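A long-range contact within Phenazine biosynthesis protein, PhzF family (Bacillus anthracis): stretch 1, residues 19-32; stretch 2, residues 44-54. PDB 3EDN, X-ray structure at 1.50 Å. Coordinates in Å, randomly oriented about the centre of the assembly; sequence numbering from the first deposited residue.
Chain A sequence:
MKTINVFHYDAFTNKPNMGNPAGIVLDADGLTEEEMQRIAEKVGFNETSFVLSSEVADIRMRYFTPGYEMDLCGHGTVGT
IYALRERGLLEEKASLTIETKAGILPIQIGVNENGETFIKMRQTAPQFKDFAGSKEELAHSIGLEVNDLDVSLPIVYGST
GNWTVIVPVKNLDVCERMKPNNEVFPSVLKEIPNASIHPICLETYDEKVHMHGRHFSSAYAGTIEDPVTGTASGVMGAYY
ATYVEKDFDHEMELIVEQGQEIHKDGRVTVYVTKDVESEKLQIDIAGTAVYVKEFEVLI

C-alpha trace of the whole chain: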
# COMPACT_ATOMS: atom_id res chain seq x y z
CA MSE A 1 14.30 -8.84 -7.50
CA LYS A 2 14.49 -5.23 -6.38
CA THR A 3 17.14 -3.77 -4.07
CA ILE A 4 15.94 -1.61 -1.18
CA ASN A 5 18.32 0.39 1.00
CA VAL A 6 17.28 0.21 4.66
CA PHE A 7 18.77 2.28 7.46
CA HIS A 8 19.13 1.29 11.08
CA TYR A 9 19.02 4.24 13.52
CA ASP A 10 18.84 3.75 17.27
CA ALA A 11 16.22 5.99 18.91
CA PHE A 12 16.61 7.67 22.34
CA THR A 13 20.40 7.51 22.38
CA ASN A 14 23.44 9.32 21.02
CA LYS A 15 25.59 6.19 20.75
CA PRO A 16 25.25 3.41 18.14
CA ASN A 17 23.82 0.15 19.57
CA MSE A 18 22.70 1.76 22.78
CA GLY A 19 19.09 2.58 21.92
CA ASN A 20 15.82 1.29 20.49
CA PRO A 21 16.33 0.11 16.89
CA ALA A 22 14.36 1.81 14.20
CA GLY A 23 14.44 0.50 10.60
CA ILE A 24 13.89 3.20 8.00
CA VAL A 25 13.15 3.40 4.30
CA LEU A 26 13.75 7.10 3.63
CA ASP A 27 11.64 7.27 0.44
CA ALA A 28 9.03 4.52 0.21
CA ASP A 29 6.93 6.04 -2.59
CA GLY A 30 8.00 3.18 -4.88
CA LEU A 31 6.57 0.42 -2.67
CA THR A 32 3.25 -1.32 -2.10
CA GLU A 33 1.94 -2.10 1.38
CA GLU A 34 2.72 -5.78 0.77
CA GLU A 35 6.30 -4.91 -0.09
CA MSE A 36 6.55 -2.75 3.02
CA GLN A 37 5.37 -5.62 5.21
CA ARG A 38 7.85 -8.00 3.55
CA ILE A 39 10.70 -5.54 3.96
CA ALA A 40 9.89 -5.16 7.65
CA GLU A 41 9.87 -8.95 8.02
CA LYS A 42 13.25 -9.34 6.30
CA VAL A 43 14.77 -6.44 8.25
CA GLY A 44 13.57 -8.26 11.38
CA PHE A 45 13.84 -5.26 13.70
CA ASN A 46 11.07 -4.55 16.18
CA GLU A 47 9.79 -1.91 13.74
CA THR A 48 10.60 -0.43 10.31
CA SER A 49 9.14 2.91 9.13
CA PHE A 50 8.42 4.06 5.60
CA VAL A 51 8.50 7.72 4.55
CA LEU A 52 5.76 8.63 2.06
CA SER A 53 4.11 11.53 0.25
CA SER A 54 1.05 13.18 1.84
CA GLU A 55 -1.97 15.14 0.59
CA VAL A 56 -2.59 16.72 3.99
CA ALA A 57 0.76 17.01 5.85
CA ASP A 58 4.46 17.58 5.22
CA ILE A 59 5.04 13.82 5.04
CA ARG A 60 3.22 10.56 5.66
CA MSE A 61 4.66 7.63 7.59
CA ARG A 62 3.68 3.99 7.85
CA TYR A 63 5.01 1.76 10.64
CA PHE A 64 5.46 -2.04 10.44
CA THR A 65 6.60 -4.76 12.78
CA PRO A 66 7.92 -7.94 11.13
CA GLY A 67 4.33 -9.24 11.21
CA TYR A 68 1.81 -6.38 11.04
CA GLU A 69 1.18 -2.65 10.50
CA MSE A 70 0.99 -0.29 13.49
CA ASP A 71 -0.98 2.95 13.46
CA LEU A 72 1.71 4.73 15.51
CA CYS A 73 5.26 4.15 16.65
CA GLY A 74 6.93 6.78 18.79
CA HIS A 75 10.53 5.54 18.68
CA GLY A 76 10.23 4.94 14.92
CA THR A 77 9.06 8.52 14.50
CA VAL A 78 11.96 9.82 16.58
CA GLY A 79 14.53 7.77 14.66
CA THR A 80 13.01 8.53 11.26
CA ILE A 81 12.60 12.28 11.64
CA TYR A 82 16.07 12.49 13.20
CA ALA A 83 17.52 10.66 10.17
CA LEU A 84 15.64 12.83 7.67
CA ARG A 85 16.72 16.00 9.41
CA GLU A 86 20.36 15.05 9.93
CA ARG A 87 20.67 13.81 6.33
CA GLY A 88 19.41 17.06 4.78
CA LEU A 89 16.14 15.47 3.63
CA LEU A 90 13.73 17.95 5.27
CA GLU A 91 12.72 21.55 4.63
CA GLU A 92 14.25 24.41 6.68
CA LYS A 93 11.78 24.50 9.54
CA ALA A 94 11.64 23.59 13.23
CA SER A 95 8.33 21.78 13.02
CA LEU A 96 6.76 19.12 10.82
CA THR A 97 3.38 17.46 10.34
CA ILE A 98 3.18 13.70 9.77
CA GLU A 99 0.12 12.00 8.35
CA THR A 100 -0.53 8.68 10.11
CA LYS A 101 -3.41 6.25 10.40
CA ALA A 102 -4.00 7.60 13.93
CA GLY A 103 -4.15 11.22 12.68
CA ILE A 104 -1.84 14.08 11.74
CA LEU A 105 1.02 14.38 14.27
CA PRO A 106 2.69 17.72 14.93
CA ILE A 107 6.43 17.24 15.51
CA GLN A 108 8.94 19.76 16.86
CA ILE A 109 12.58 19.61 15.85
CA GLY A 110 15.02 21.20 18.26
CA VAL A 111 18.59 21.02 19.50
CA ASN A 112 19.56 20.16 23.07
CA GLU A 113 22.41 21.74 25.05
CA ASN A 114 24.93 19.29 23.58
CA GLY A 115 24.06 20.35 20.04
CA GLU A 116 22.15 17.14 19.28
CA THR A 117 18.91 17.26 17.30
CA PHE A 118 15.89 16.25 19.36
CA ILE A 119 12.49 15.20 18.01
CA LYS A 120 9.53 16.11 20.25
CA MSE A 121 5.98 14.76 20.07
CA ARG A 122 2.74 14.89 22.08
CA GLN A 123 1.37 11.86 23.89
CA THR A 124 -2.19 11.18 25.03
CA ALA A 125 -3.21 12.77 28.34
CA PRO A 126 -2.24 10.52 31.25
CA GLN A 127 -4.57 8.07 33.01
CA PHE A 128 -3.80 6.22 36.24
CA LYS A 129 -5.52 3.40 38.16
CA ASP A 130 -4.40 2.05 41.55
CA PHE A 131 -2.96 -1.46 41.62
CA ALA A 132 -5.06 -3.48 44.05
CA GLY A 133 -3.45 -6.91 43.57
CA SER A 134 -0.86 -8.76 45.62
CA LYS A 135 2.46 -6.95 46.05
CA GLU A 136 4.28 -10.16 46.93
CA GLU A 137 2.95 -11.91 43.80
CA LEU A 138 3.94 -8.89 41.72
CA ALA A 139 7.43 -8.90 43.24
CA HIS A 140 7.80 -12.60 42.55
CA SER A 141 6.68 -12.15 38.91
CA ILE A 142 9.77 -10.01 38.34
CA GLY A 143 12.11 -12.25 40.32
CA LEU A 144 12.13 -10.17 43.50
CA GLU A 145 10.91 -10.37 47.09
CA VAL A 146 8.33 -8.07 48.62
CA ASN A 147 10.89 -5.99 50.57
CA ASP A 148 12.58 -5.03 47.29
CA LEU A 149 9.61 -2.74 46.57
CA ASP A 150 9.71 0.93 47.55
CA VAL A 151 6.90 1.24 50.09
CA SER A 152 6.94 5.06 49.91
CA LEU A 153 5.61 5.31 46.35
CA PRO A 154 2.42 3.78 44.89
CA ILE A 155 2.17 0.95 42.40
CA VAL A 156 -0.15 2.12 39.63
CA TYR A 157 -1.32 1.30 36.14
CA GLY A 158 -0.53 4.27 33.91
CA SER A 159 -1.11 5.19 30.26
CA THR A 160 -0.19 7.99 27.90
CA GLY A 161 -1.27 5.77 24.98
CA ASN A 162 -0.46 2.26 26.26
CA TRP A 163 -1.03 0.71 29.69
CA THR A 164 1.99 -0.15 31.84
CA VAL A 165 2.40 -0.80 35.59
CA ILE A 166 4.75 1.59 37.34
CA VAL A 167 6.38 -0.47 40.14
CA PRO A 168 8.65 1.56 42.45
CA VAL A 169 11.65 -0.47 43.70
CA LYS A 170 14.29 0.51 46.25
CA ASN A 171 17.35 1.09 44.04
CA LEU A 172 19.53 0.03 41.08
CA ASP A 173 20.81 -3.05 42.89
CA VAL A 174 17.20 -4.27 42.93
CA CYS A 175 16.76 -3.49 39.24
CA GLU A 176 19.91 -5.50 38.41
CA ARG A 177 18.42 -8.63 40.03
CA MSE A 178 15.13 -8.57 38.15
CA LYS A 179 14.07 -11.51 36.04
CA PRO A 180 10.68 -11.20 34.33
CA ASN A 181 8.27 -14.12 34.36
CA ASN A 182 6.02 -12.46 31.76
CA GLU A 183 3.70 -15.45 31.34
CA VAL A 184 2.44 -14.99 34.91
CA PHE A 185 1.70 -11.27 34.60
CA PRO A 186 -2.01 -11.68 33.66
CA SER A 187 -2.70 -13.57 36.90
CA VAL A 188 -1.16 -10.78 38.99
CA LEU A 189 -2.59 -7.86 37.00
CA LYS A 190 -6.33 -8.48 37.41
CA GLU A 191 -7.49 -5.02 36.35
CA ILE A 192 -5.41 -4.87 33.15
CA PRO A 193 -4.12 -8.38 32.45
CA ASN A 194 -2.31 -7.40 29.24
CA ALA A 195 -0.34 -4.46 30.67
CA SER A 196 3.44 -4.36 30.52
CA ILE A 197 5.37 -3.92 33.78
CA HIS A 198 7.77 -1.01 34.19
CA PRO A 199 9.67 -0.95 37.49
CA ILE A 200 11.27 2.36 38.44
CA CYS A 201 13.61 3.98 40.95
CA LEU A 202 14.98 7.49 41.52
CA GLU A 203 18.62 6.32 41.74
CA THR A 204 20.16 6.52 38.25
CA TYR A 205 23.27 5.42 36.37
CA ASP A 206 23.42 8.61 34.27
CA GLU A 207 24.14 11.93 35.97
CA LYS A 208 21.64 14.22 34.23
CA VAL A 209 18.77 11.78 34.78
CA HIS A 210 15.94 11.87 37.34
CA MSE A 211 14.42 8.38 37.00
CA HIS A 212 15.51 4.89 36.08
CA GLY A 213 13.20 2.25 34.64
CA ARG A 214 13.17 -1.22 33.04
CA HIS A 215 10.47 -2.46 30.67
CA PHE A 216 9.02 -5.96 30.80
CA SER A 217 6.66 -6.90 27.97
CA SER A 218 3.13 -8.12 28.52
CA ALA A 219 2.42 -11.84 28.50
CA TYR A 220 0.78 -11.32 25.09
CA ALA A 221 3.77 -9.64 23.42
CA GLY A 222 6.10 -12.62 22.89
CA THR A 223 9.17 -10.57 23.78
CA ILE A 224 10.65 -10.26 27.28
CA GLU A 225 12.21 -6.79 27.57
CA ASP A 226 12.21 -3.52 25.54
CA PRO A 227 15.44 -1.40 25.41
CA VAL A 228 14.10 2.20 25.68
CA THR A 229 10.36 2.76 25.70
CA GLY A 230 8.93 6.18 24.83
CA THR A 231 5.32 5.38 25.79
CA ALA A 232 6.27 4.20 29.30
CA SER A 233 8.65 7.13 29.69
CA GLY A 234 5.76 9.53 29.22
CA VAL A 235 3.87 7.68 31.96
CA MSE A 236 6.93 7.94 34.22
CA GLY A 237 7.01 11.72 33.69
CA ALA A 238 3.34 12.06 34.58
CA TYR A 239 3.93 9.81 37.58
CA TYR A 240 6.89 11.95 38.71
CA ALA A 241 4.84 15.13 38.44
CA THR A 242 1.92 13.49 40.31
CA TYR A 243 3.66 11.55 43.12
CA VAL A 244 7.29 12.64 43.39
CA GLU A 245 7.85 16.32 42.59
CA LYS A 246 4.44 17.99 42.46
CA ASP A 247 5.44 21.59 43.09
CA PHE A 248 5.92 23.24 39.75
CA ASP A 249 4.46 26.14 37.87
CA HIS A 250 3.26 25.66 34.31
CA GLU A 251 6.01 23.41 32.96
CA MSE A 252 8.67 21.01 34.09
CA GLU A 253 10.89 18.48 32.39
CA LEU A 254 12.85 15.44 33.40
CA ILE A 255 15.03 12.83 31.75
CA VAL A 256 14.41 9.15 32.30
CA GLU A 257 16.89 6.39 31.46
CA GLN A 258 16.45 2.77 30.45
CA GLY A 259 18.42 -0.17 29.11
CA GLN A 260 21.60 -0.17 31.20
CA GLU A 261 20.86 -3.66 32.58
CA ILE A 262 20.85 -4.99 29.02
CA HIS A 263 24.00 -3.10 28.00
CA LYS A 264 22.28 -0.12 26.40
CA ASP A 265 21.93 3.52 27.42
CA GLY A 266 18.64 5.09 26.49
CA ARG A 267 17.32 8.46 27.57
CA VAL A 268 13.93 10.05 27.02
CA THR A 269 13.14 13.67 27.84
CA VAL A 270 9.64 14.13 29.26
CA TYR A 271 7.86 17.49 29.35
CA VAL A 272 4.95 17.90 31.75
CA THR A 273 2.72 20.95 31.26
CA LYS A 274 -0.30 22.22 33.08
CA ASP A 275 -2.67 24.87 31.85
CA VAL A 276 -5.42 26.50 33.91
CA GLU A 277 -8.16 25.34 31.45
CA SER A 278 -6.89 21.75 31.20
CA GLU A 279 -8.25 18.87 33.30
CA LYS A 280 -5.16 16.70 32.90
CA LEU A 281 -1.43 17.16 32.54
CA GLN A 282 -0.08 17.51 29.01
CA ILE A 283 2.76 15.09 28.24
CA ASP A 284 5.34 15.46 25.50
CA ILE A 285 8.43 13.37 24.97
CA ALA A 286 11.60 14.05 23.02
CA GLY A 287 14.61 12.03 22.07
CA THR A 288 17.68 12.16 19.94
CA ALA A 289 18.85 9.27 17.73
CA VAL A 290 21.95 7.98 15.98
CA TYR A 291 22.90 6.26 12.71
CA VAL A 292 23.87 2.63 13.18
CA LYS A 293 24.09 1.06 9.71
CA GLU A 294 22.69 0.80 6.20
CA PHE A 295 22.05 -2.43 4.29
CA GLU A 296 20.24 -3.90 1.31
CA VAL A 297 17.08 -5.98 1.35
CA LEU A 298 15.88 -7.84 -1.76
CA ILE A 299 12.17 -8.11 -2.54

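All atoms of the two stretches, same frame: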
# COMPACT_ATOMS: atom_id res chain seq x y z
N GLY A 19 20.48 2.16 21.87
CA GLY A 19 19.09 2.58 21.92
C GLY A 19 18.08 1.57 21.39
O GLY A 19 18.33 0.35 21.35
N ASN A 20 16.93 2.09 20.98
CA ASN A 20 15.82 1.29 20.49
C ASN A 20 15.84 1.29 18.97
O ASN A 20 15.60 2.31 18.35
CB ASN A 20 14.52 1.87 21.02
CG ASN A 20 13.32 0.96 20.79
OD1 ASN A 20 13.40 -0.02 20.03
ND2 ASN A 20 12.22 1.25 21.45
N PRO A 21 16.17 0.14 18.36
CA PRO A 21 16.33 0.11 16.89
C PRO A 21 15.11 0.54 16.12
O PRO A 21 13.96 0.18 16.44
CB PRO A 21 16.58 -1.38 16.61
CG PRO A 21 17.26 -1.86 17.87
CD PRO A 21 16.43 -1.18 18.96
N ALA A 22 15.39 1.29 15.06
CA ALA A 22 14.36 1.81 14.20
C ALA A 22 14.85 1.55 12.77
O ALA A 22 15.83 2.15 12.34
CB ALA A 22 14.18 3.32 14.46
N GLY A 23 14.16 0.67 12.03
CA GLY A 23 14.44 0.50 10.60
C GLY A 23 13.78 1.64 9.84
O GLY A 23 12.73 2.12 10.22
N ILE A 24 14.42 2.07 8.76
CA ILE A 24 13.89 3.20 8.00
C ILE A 24 14.13 3.03 6.51
O ILE A 24 15.24 2.75 6.07
CB ILE A 24 14.57 4.53 8.42
CG1 ILE A 24 14.59 4.73 9.94
CG2 ILE A 24 13.91 5.73 7.74
CD1 ILE A 24 15.60 5.77 10.38
N VAL A 25 13.06 3.17 5.75
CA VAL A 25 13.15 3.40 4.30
C VAL A 25 12.82 4.88 4.09
O VAL A 25 11.69 5.32 4.30
CB VAL A 25 12.21 2.48 3.53
CG1 VAL A 25 12.18 2.83 2.02
CG2 VAL A 25 12.61 1.02 3.77
N LEU A 26 13.83 5.64 3.68
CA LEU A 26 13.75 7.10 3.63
C LEU A 26 12.84 7.65 2.54
O LEU A 26 12.36 8.77 2.66
CB LEU A 26 15.15 7.70 3.45
CG LEU A 26 16.16 7.50 4.59
CD1 LEU A 26 17.55 7.89 4.12
CD2 LEU A 26 15.74 8.33 5.78
N ASP A 27 12.64 6.90 1.45
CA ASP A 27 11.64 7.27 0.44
C ASP A 27 10.96 5.99 -0.04
O ASP A 27 11.53 5.23 -0.81
CB ASP A 27 12.24 8.07 -0.71
CG ASP A 27 11.22 8.41 -1.79
OD1 ASP A 27 10.07 7.93 -1.74
OD2 ASP A 27 11.57 9.20 -2.71
N ALA A 28 9.77 5.76 0.47
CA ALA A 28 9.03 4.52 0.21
C ALA A 28 7.95 4.68 -0.85
O ALA A 28 7.09 3.82 -0.98
CB ALA A 28 8.41 4.02 1.54
N ASP A 29 8.00 5.78 -1.60
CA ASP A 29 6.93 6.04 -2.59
C ASP A 29 6.91 5.01 -3.71
O ASP A 29 5.91 4.92 -4.42
CB ASP A 29 7.00 7.47 -3.16
CG ASP A 29 6.38 8.52 -2.22
OD1 ASP A 29 5.52 8.17 -1.38
OD2 ASP A 29 6.78 9.71 -2.33
N GLY A 30 7.97 4.23 -3.86
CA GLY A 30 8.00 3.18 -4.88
C GLY A 30 7.51 1.80 -4.47
O GLY A 30 7.67 0.84 -5.22
N LEU A 31 6.90 1.71 -3.28
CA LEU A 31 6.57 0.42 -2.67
C LEU A 31 5.08 0.25 -2.40
O LEU A 31 4.39 1.19 -2.03
CB LEU A 31 7.29 0.28 -1.32
CG LEU A 31 8.81 0.31 -1.43
CD1 LEU A 31 9.45 0.47 -0.08
CD2 LEU A 31 9.29 -0.97 -2.12
N THR A 32 4.59 -0.98 -2.55
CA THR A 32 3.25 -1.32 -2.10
C THR A 32 3.27 -1.67 -0.61
O THR A 32 4.33 -1.95 -0.04
CB THR A 32 2.70 -2.54 -2.82
OG1 THR A 32 3.47 -3.70 -2.44
CG2 THR A 32 2.80 -2.35 -4.35
N GLY A 44 13.63 -7.51 10.13
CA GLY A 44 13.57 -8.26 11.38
C GLY A 44 13.78 -7.44 12.64
O GLY A 44 13.94 -8.02 13.73
N PHE A 45 13.82 -6.12 12.52
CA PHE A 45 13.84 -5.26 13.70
C PHE A 45 12.46 -5.19 14.31
O PHE A 45 11.48 -5.53 13.66
CB PHE A 45 14.27 -3.82 13.39
CG PHE A 45 15.64 -3.68 12.81
CD1 PHE A 45 16.56 -4.73 12.80
CD2 PHE A 45 16.02 -2.46 12.28
CE1 PHE A 45 17.84 -4.55 12.24
CE2 PHE A 45 17.28 -2.27 11.73
CZ PHE A 45 18.19 -3.32 11.71
N ASN A 46 12.36 -4.71 15.54
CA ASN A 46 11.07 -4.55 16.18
C ASN A 46 10.09 -3.73 15.34
O ASN A 46 8.88 -3.96 15.37
CB ASN A 46 11.23 -3.95 17.58
CG ASN A 46 11.82 -2.58 17.54
OD1 ASN A 46 13.05 -2.40 17.59
ND2 ASN A 46 10.97 -1.58 17.43
N GLU A 47 10.62 -2.75 14.59
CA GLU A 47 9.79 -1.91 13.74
C GLU A 47 10.64 -1.28 12.65
O GLU A 47 11.82 -0.96 12.87
CB GLU A 47 9.08 -0.84 14.57
CG GLU A 47 8.08 0.03 13.81
CD GLU A 47 8.70 1.28 13.20
OE1 GLU A 47 9.87 1.63 13.48
OE2 GLU A 47 7.98 1.91 12.39
N THR A 48 10.03 -1.14 11.47
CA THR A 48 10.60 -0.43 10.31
C THR A 48 9.56 0.57 9.81
O THR A 48 8.39 0.20 9.64
CB THR A 48 10.99 -1.41 9.18
OG1 THR A 48 12.01 -2.28 9.66
CG2 THR A 48 11.52 -0.67 7.96
N SER A 49 9.99 1.82 9.64
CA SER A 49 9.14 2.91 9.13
C SER A 49 9.43 3.25 7.67
O SER A 49 10.55 3.08 7.16
CB SER A 49 9.31 4.22 9.92
OG SER A 49 9.18 4.06 11.33
N PHE A 50 8.40 3.77 7.02
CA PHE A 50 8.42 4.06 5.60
C PHE A 50 7.95 5.49 5.38
O PHE A 50 6.85 5.85 5.79
CB PHE A 50 7.50 3.08 4.90
CG PHE A 50 7.96 1.65 5.04
CD1 PHE A 50 8.77 1.09 4.07
CD2 PHE A 50 7.62 0.90 6.15
CE1 PHE A 50 9.24 -0.20 4.19
CE2 PHE A 50 8.10 -0.40 6.29
CZ PHE A 50 8.90 -0.95 5.31
N VAL A 51 8.80 6.30 4.75
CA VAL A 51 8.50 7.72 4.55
C VAL A 51 7.83 7.93 3.20
O VAL A 51 8.36 7.48 2.18
CB VAL A 51 9.78 8.57 4.63
CG1 VAL A 51 9.50 10.05 4.41
CG2 VAL A 51 10.48 8.35 5.99
N LEU A 52 6.67 8.58 3.21
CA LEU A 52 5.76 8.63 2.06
C LEU A 52 5.26 10.04 1.79
O LEU A 52 5.39 10.94 2.63
CB LEU A 52 4.55 7.73 2.34
CG LEU A 52 4.94 6.27 2.54
CD1 LEU A 52 3.93 5.47 3.35
CD2 LEU A 52 5.11 5.63 1.17
N SER A 53 4.70 10.24 0.60
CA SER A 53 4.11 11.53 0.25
C SER A 53 2.75 11.67 0.92
O SER A 53 2.08 10.68 1.18
CB SER A 53 3.96 11.68 -1.28
OG SER A 53 5.23 11.79 -1.92
N SER A 54 2.33 12.91 1.17
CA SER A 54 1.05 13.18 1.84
C SER A 54 0.28 14.28 1.14
O SER A 54 0.87 15.25 0.71
CB SER A 54 1.26 13.61 3.30
OG SER A 54 -0.00 13.86 3.92
O HOH W 1 11.54 3.46 12.30
O HOH W 2 8.66 9.93 0.29

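Two neighbouring parallel strands must draw their hydrogen bonds from alternate residues, and the pairing of Gly 23 to Val 25 with Thr 48 to Phe 50 is a compact example. Stretch 1 enters at Asn 20 and Pro 21; the proline, lacking an amide proton, spends no donor here, and its CB lies 4.5 Å from Phe 45 CD2. Ala 22 turns its small methyl away from the partner, and the ladder begins at Gly 23. Gly 23 N donates to Glu 47 O (3.0 Å), while Gly 23 O accepts from Ser 49 N (2.8 Å). Glycine suits this position sterically: an ideal CB would lie 2.4 Å from Thr 48 OG1, a clash, and the edge of the Phe 45 ring closes in to 3.6 Å, from CD2 to Gly 23 N. A water lies within hydrogen-bonding distance of Gly 23 O (2.7 Å from the water O), Glu 47 OE1 (2.7 Å) and Ser 49 OG (2.6 Å), joining the three.

Ile 24 points its side chain to the same face as Ser 49, and its CA makes a CA-H...O contact with Ser 49 O (3.4 Å). The next rung belongs to Val 25, whose N donates to Ser 49 O (2.9 Å) and whose O accepts from Val 51 N (3.1 Å). On the face it shares with Phe 50, Val 25 CG2 packs 3.6 Å from Phe 50 CE1.

Beyond the strand the chain bends, yet Ala 28 N still reaches Val 51 O (2.8 Å). Ala 28 CB packs against Phe 50 CB (3.6 Å) and Leu 52 CD2 (3.7 Å). Asp 29 then adds a polar clasp with both carboxylate oxygens: OD1 accepts from Ser 53 N (3.0 Å) and OD2 from Ser 53 OG (2.6 Å). Leu 31, ending the type I turn begun at Ala 28, adds a looser apolar contact, CD1 to Phe 50 CD1 at 4.3 Å. Altogether 749 Å² is buried between the two stretches, both sides summed.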